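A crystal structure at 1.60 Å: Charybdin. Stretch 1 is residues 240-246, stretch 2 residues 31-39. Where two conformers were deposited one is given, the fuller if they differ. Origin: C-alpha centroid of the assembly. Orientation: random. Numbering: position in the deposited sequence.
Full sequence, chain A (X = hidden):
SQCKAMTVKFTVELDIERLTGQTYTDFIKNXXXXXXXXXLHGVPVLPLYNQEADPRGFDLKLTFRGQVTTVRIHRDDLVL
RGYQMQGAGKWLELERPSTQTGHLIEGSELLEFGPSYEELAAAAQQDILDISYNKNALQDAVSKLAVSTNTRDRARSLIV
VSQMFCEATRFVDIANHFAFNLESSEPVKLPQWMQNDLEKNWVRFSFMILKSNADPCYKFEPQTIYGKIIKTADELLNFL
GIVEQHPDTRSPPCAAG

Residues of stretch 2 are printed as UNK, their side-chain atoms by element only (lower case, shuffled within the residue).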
# COMPACT_ATOMS: atom_id res chain seq x y z
N LEU A 240 -11.95 -3.63 4.74
CA LEU A 240 -10.51 -3.82 4.72
C LEU A 240 -10.09 -5.16 4.15
O LEU A 240 -10.68 -6.19 4.41
CB LEU A 240 -9.90 -3.69 6.13
CG LEU A 240 -9.64 -2.25 6.58
CD1 LEU A 240 -10.93 -1.47 6.77
CD2 LEU A 240 -8.78 -2.14 7.84
N GLY A 241 -9.09 -5.12 3.30
CA GLY A 241 -8.44 -6.31 2.80
C GLY A 241 -7.39 -6.89 3.71
O GLY A 241 -7.07 -8.09 3.65
N ILE A 242 -6.79 -6.02 4.52
CA ILE A 242 -5.75 -6.39 5.47
C ILE A 242 -5.71 -5.27 6.53
O ILE A 242 -6.05 -4.12 6.24
CB ILE A 242 -4.38 -6.68 4.75
CG1 ILE A 242 -3.41 -7.40 5.70
CG2 ILE A 242 -3.80 -5.41 4.19
CD1 ILE A 242 -2.40 -8.22 4.98
N VAL A 243 -5.35 -5.64 7.75
CA VAL A 243 -5.45 -4.77 8.92
C VAL A 243 -4.08 -4.44 9.52
O VAL A 243 -3.31 -5.36 9.78
CB VAL A 243 -6.33 -5.44 10.00
CG1 VAL A 243 -6.50 -4.53 11.17
CG2 VAL A 243 -7.68 -5.87 9.40
N GLU A 244 -3.78 -3.16 9.75
CA GLU A 244 -2.54 -2.79 10.43
C GLU A 244 -2.61 -3.15 11.91
O GLU A 244 -3.69 -3.11 12.48
CB GLU A 244 -2.33 -1.27 10.30
CG GLU A 244 -0.92 -0.89 10.55
CD GLU A 244 -0.70 0.59 10.58
OE1 GLU A 244 -1.42 1.29 11.28
OE2 GLU A 244 0.28 1.05 9.92
N GLN A 245 -1.48 -3.47 12.53
CA GLN A 245 -1.46 -3.88 13.96
C GLN A 245 -0.55 -2.97 14.77
O GLN A 245 0.62 -3.26 14.94
CB GLN A 245 -1.01 -5.34 14.09
CG GLN A 245 -1.19 -5.85 15.51
CD GLN A 245 -0.79 -7.29 15.72
OE1 GLN A 245 -1.12 -7.84 16.78
NE2 GLN A 245 -0.11 -7.92 14.74
N HIS A 246 -1.11 -1.88 15.29
CA HIS A 246 -0.37 -0.97 16.15
C HIS A 246 -0.16 -1.61 17.55
O HIS A 246 -1.05 -2.27 18.08
CB HIS A 246 -1.15 0.34 16.27
CG HIS A 246 -0.38 1.43 16.95
ND1 HIS A 246 0.19 2.48 16.28
CD2 HIS A 246 -0.08 1.61 18.25
CE1 HIS A 246 0.82 3.26 17.14
NE2 HIS A 246 0.66 2.76 18.35
N UNK A 31 -1.24 -11.73 -2.34
CA UNK A 31 -0.34 -10.86 -1.61
C UNK A 31 -0.84 -10.65 -0.17
O UNK A 31 -0.07 -10.66 0.77
c UNK A 31 2.06 -9.05 -1.34
c UNK A 31 0.79 -7.25 -2.52
c UNK A 31 -0.21 -9.53 -2.34
c UNK A 31 0.68 -8.49 -1.68
N UNK A 32 -2.14 -10.48 -0.01
CA UNK A 32 -2.71 -10.38 1.34
C UNK A 32 -2.42 -11.61 2.21
O UNK A 32 -2.07 -11.49 3.39
n UNK A 32 -8.41 -8.43 -1.15
c UNK A 32 -7.66 -7.37 -0.85
n UNK A 32 -6.55 -7.49 -0.11
c UNK A 32 -6.07 -8.78 0.39
c UNK A 32 -4.62 -8.81 0.73
c UNK A 32 -4.21 -10.15 1.25
n UNK A 32 -8.03 -6.18 -1.29
N UNK A 33 -2.56 -12.78 1.61
CA UNK A 33 -2.24 -14.00 2.31
C UNK A 33 -0.75 -14.07 2.68
O UNK A 33 -0.42 -14.51 3.77
n UNK A 33 -4.39 -20.68 1.61
c UNK A 33 -2.38 -16.50 2.05
c UNK A 33 -3.38 -19.87 1.30
c UNK A 33 -2.57 -17.56 0.98
n UNK A 33 -3.58 -18.56 1.32
n UNK A 33 -2.20 -20.40 0.98
c UNK A 33 -2.62 -15.19 1.43
N UNK A 34 0.12 -13.62 1.78
CA UNK A 34 1.57 -13.65 2.00
C UNK A 34 1.97 -12.71 3.12
O UNK A 34 2.92 -12.97 3.84
c UNK A 34 2.34 -13.24 0.75
o UNK A 34 2.22 -14.24 -0.27
N UNK A 35 1.22 -11.63 3.26
CA UNK A 35 1.52 -10.62 4.27
C UNK A 35 1.02 -10.96 5.66
O UNK A 35 1.49 -10.40 6.66
c UNK A 35 2.90 -7.99 2.94
c UNK A 35 1.52 -8.59 2.62
c UNK A 35 0.92 -9.27 3.85
c UNK A 35 0.60 -7.51 2.02
N UNK A 36 0.02 -11.83 5.73
CA UNK A 36 -0.66 -12.11 6.98
C UNK A 36 0.23 -12.70 8.05
O UNK A 36 1.10 -13.54 7.75
c UNK A 36 -1.79 -13.08 6.74
N UNK A 37 -0.01 -12.31 9.28
CA UNK A 37 0.51 -13.06 10.44
C UNK A 37 -0.55 -13.87 11.12
O UNK A 37 -0.31 -15.00 11.50
c UNK A 37 1.17 -12.15 11.51
c UNK A 37 2.14 -11.27 10.88
o UNK A 37 0.15 -11.44 12.25
N UNK A 38 -1.74 -13.30 11.27
CA UNK A 38 -2.89 -13.95 11.86
C UNK A 38 -4.11 -13.34 11.22
O UNK A 38 -3.97 -12.54 10.30
c UNK A 38 -2.12 -11.37 13.78
c UNK A 38 -5.49 -12.13 14.92
c UNK A 38 -5.94 -9.93 15.86
n UNK A 38 -2.57 -10.19 14.35
c UNK A 38 -3.85 -10.37 14.82
c UNK A 38 -2.96 -13.78 13.35
c UNK A 38 -4.21 -11.70 14.54
c UNK A 38 -6.35 -11.24 15.55
c UNK A 38 -3.09 -12.32 13.85
c UNK A 38 -4.71 -9.47 15.49
N UNK A 39 -5.29 -13.82 11.64
CA UNK A 39 -6.54 -13.49 10.96
C UNK A 39 -7.62 -13.10 11.95
O UNK A 39 -7.75 -13.68 13.03
c UNK A 39 -4.21 -15.91 7.86
c UNK A 39 -5.00 -15.69 8.98
c UNK A 39 -6.51 -14.37 7.65
o UNK A 39 -3.79 -15.57 5.53
c UNK A 39 -5.71 -14.59 6.53
c UNK A 39 -6.16 -14.89 8.90
c UNK A 39 -7.02 -14.66 10.09
c UNK A 39 -4.56 -15.36 6.64
O HOH W 1 0.76 -10.60 15.22

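Position 31 carries four side-chain carbons, forked at the second, with chi1 at 178° (t) and chi2 at 52° (p). It lies on the helix, and its side chain makes no contact with stretch 1. It is L31, and its backbone O accepts a hydrogen bond from the backbone N of position 35 at 3.0 Å, a regular helical turn.

Position 32 has three carbons, a nitrogen, then a carbon bearing two more nitrogens. Its CA-to-CB bond points toward stretch 1, and the chain runs out nearly extended along G241, with its third carbon against G241 O and G241 CA over one face of the planar end group. This is an arginine, R32, and G241 O lies 3.5 Å from R32 CD. An ideal CB on G241 would fall 2.5 Å from R32 NE, a clash, so the absence of a side chain there leaves room for the arginine.

Position 33 repeats the pattern of three carbons, a nitrogen and a carbon with two nitrogens, but its CA-to-CB bond points away and it touches nothing on stretch 1; it is R33, exposed. Position 34 has one carbon and one oxygen, set sideways and out of contact: S34.

At position 35 four carbons again fork at the second, now with chi1 at -68° (m) and chi2 at 162° (t). Its CB lies 3.7 Å from I242 CD1, an apolar contact, and the residue is L35. Position 36 has a single side-chain carbon, and its backbone N is 4.4 Å from I242 CD1; it is A36, the first residue to leave helical phi/psi.

Position 37 has one carbon carrying an oxygen and a carbon, and the oxygen faces Q245 NE2 with a water between them. It is T37. Its OG1 is 4.3 Å from Q245 NE2, too far for a direct hydrogen bond, but water 1 joins them, its O 3.1 Å from T37 OG1 and 2.9 Å from Q245 NE2, from which it accepts.

Position 38 bears one carbon and then fused five- and six-membered rings of eight carbons and one nitrogen, and Q245 NE2 meets the ring at its edge, near its plane. This is W38. Q245 NE2 lies 3.4 Å from W38 NE1; both nitrogens are donors, so no hydrogen bond forms. Position 39, one carbon and a six-carbon ring with an oxygen, makes no contact with stretch 1; it is Y39.

The contact therefore works by packing. I242, extended (t, t), carries CD1 to the helix end, 3.7 Å from R32 O and next to L35, while G241 accommodates R32. Farther along, Q245 reaches T37 through water. No direct hydrogen bond links the stretches, which together bury 285 Å².

Stretch 2 (31-39) LRRSLATWY
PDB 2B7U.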